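Long-range contact in uric acid degradation bifunctional protein PucL (Bacillus subtilis, PDB 6A4M), which probably catalyses the oxidation of urate by molecular oxygen in its uricase part and decarboxylation of a later intermediate in its other part: residues H268-V273 and Y285-P290. Sequence-based numbering, arbitrary orientation.
Sequences HTWDTV and YTEPRP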
loop_
_atom_site.group_PDB
_atom_site.type_symbol
_atom_site.label_atom_id
_atom_site.label_comp_id
_atom_site.label_asym_id
_atom_site.label_seq_id
_atom_site.Cartn_x
_atom_site.Cartn_y
_atom_site.Cartn_z
ATOM N N HIS A 268 2.512 15.054 -13.641
ATOM C CA HIS A 268 2.632 14.584 -15.025
ATOM C C HIS A 268 1.503 15.149 -15.888
ATOM O O HIS A 268 0.961 14.453 -16.753
ATOM C CB HIS A 268 2.627 13.049 -15.069
ATOM C CG HIS A 268 3.818 12.422 -14.416
ATOM N ND1 HIS A 268 4.992 12.179 -15.094
ATOM C CD2 HIS A 268 4.017 11.988 -13.149
ATOM C CE1 HIS A 268 5.866 11.624 -14.272
ATOM N NE2 HIS A 268 5.298 11.497 -13.085
ATOM N N THR A 269 1.172 16.422 -15.662
ATOM C CA THR A 269 0.102 17.107 -16.394
ATOM C C THR A 269 0.458 17.259 -17.882
ATOM O O THR A 269 1.602 17.555 -18.229
ATOM C CB THR A 269 -0.190 18.490 -15.769
ATOM O OG1 THR A 269 -0.570 18.320 -14.395
ATOM C CG2 THR A 269 -1.304 19.223 -16.518
ATOM N N TRP A 270 -0.538 17.053 -18.741
ATOM C CA TRP A 270 -0.342 17.017 -20.196
ATOM C C TRP A 270 -0.170 18.405 -20.792
ATOM O O TRP A 270 -0.524 19.410 -20.170
ATOM C CB TRP A 270 -1.533 16.336 -20.882
ATOM C CG TRP A 270 -1.799 14.945 -20.406
ATOM C CD1 TRP A 270 -0.878 13.958 -20.181
ATOM C CD2 TRP A 270 -3.078 14.379 -20.099
ATOM N NE1 TRP A 270 -1.508 12.813 -19.752
ATOM C CE2 TRP A 270 -2.857 13.043 -19.691
ATOM C CE3 TRP A 270 -4.391 14.871 -20.133
ATOM C CZ2 TRP A 270 -3.901 12.191 -19.314
ATOM C CZ3 TRP A 270 -5.433 14.020 -19.753
ATOM C CH2 TRP A 270 -5.178 12.693 -19.351
ATOM N N ASP A 271 0.372 18.447 -22.007
ATOM C CA ASP A 271 0.472 19.687 -22.780
ATOM C C ASP A 271 -0.748 19.834 -23.682
ATOM O O ASP A 271 -1.161 18.870 -24.326
ATOM C CB ASP A 271 1.749 19.696 -23.625
ATOM C CG ASP A 271 3.012 19.816 -22.785
ATOM O OD1 ASP A 271 2.937 20.329 -21.649
ATOM O OD2 ASP A 271 4.089 19.411 -23.276
ATOM N N THR A 272 -1.317 21.040 -23.721
ATOM C CA THR A 272 -2.454 21.340 -24.591
ATOM C C THR A 272 -1.957 21.506 -26.020
ATOM O O THR A 272 -0.928 22.137 -26.245
ATOM C CB THR A 272 -3.178 22.640 -24.178
ATOM O OG1 THR A 272 -3.418 22.642 -22.768
ATOM C CG2 THR A 272 -4.513 22.775 -24.906
ATOM N N VAL A 273 -2.685 20.925 -26.970
ATOM C CA VAL A 273 -2.403 21.111 -28.401
ATOM C C VAL A 273 -3.544 21.847 -29.119
ATOM O O VAL A 273 -3.278 22.701 -29.962
ATOM C CB VAL A 273 -2.035 19.782 -29.115
ATOM C CG1 VAL A 273 -0.763 19.198 -28.521
ATOM C CG2 VAL A 273 -3.150 18.750 -29.038
ATOM N N TYR A 285 -5.107 17.118 -25.753
ATOM C CA TYR A 285 -3.794 17.225 -25.114
ATOM C C TYR A 285 -2.860 16.141 -25.632
ATOM O O TYR A 285 -3.296 15.206 -26.305
ATOM C CB TYR A 285 -3.906 17.073 -23.596
ATOM C CG TYR A 285 -4.923 17.957 -22.928
ATOM C CD1 TYR A 285 -6.250 17.557 -22.814
ATOM C CD2 TYR A 285 -4.557 19.188 -22.383
ATOM C CE1 TYR A 285 -7.191 18.360 -22.191
ATOM C CE2 TYR A 285 -5.494 20.000 -21.757
ATOM C CZ TYR A 285 -6.805 19.579 -21.665
ATOM O OH TYR A 285 -7.740 20.366 -21.045
ATOM N N THR A 286 -1.578 16.261 -25.292
ATOM C CA THR A 286 -0.584 15.242 -25.630
ATOM C C THR A 286 0.437 15.042 -24.511
ATOM O O THR A 286 0.476 15.795 -23.536
ATOM C CB THR A 286 0.133 15.562 -26.962
ATOM O OG1 THR A 286 0.876 14.416 -27.391
ATOM C CG2 THR A 286 1.074 16.764 -26.833
ATOM N N GLU A 287 1.261 14.012 -24.669
ATOM C CA GLU A 287 2.253 13.649 -23.665
ATOM C C GLU A 287 3.338 14.732 -23.627
ATOM O O GLU A 287 3.814 15.162 -24.685
ATOM C CB GLU A 287 2.864 12.277 -23.992
ATOM C CG GLU A 287 3.553 11.586 -22.819
ATOM C CD GLU A 287 2.596 10.945 -21.825
ATOM O OE1 GLU A 287 1.371 11.181 -21.877
ATOM O OE2 GLU A 287 3.084 10.183 -20.971
ATOM N N PRO A 288 3.714 15.193 -22.418
ATOM C CA PRO A 288 4.757 16.209 -22.318
ATOM C C PRO A 288 6.161 15.618 -22.436
ATOM O O PRO A 288 6.320 14.407 -22.606
ATOM C CB PRO A 288 4.534 16.787 -20.918
ATOM C CG PRO A 288 4.031 15.634 -20.130
ATOM C CD PRO A 288 3.190 14.828 -21.087
ATOM N N ARG A 289 7.164 16.486 -22.340
ATOM C CA ARG A 289 8.556 16.056 -22.238
ATOM C C ARG A 289 8.773 15.371 -20.874
ATOM O O ARG A 289 7.991 15.603 -19.945
ATOM C CB ARG A 289 9.501 17.252 -22.398
ATOM C CG ARG A 289 9.455 17.923 -23.767
ATOM C CD ARG A 289 10.585 18.933 -23.932
ATOM N NE ARG A 289 10.713 19.440 -25.302
ATOM C CZ ARG A 289 9.960 20.398 -25.855
ATOM N NH1 ARG A 289 8.978 20.991 -25.174
ATOM N NH2 ARG A 289 10.189 20.769 -27.113
ATOM N N PRO A 290 9.834 14.537 -20.739
ATOM C CA PRO A 290 10.056 13.763 -19.504
ATOM C C PRO A 290 10.091 14.507 -18.157
ATOM O O PRO A 290 9.658 13.929 -17.160
ATOM C CB PRO A 290 11.411 13.096 -19.753
ATOM C CG PRO A 290 11.496 12.964 -21.224
ATOM C CD PRO A 290 10.842 14.199 -21.765
HETATM O O HOH W 1 6.452 19.227 -21.926
#
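D271 and T286 form the antiparallel hydrogen-bonded pair of a two-strand hairpin, D271 N donating to T286 O at 3.1 Å and T286 N to D271 O at 2.8 Å. Next along, T272 and Y285 are a non-hydrogen-bonded pair; the threonine, beta-branched and short, runs alongside the phenol ring with OG1 3.5 Å from Y285 CE2.

Apolar contacts flank the ladder. W270 crosses Y285 at about a right angle, CB to CB 3.7 Å, and P288 CD approaches the edge of the indole, which also meets F195 of the main sheet. A broad indole suits a place between hairpin and sheet; an alanine here would keep the CB contact with Y285 but would probably leave a gap beside P288 and F195. V273 CG1 meets T286 CG2 at 3.5 Å.

With CG beside its own backbone N (chi1 -69°), the D271 carboxylate reaches past the ladder, OD2 lying beside P288 CA and CB and accepting a hydrogen bond from a water, 2.7 Å to its oxygen; that water accepts from R289 N. R289 NH1 lies 5.5 Å from D271 OD2, near enough perhaps to favour the carboxylate's negative charge. Two backbone bonds thus set the register of a surface hairpin, and one water ties D271 to the backbone beyond it, with modest apolar cover.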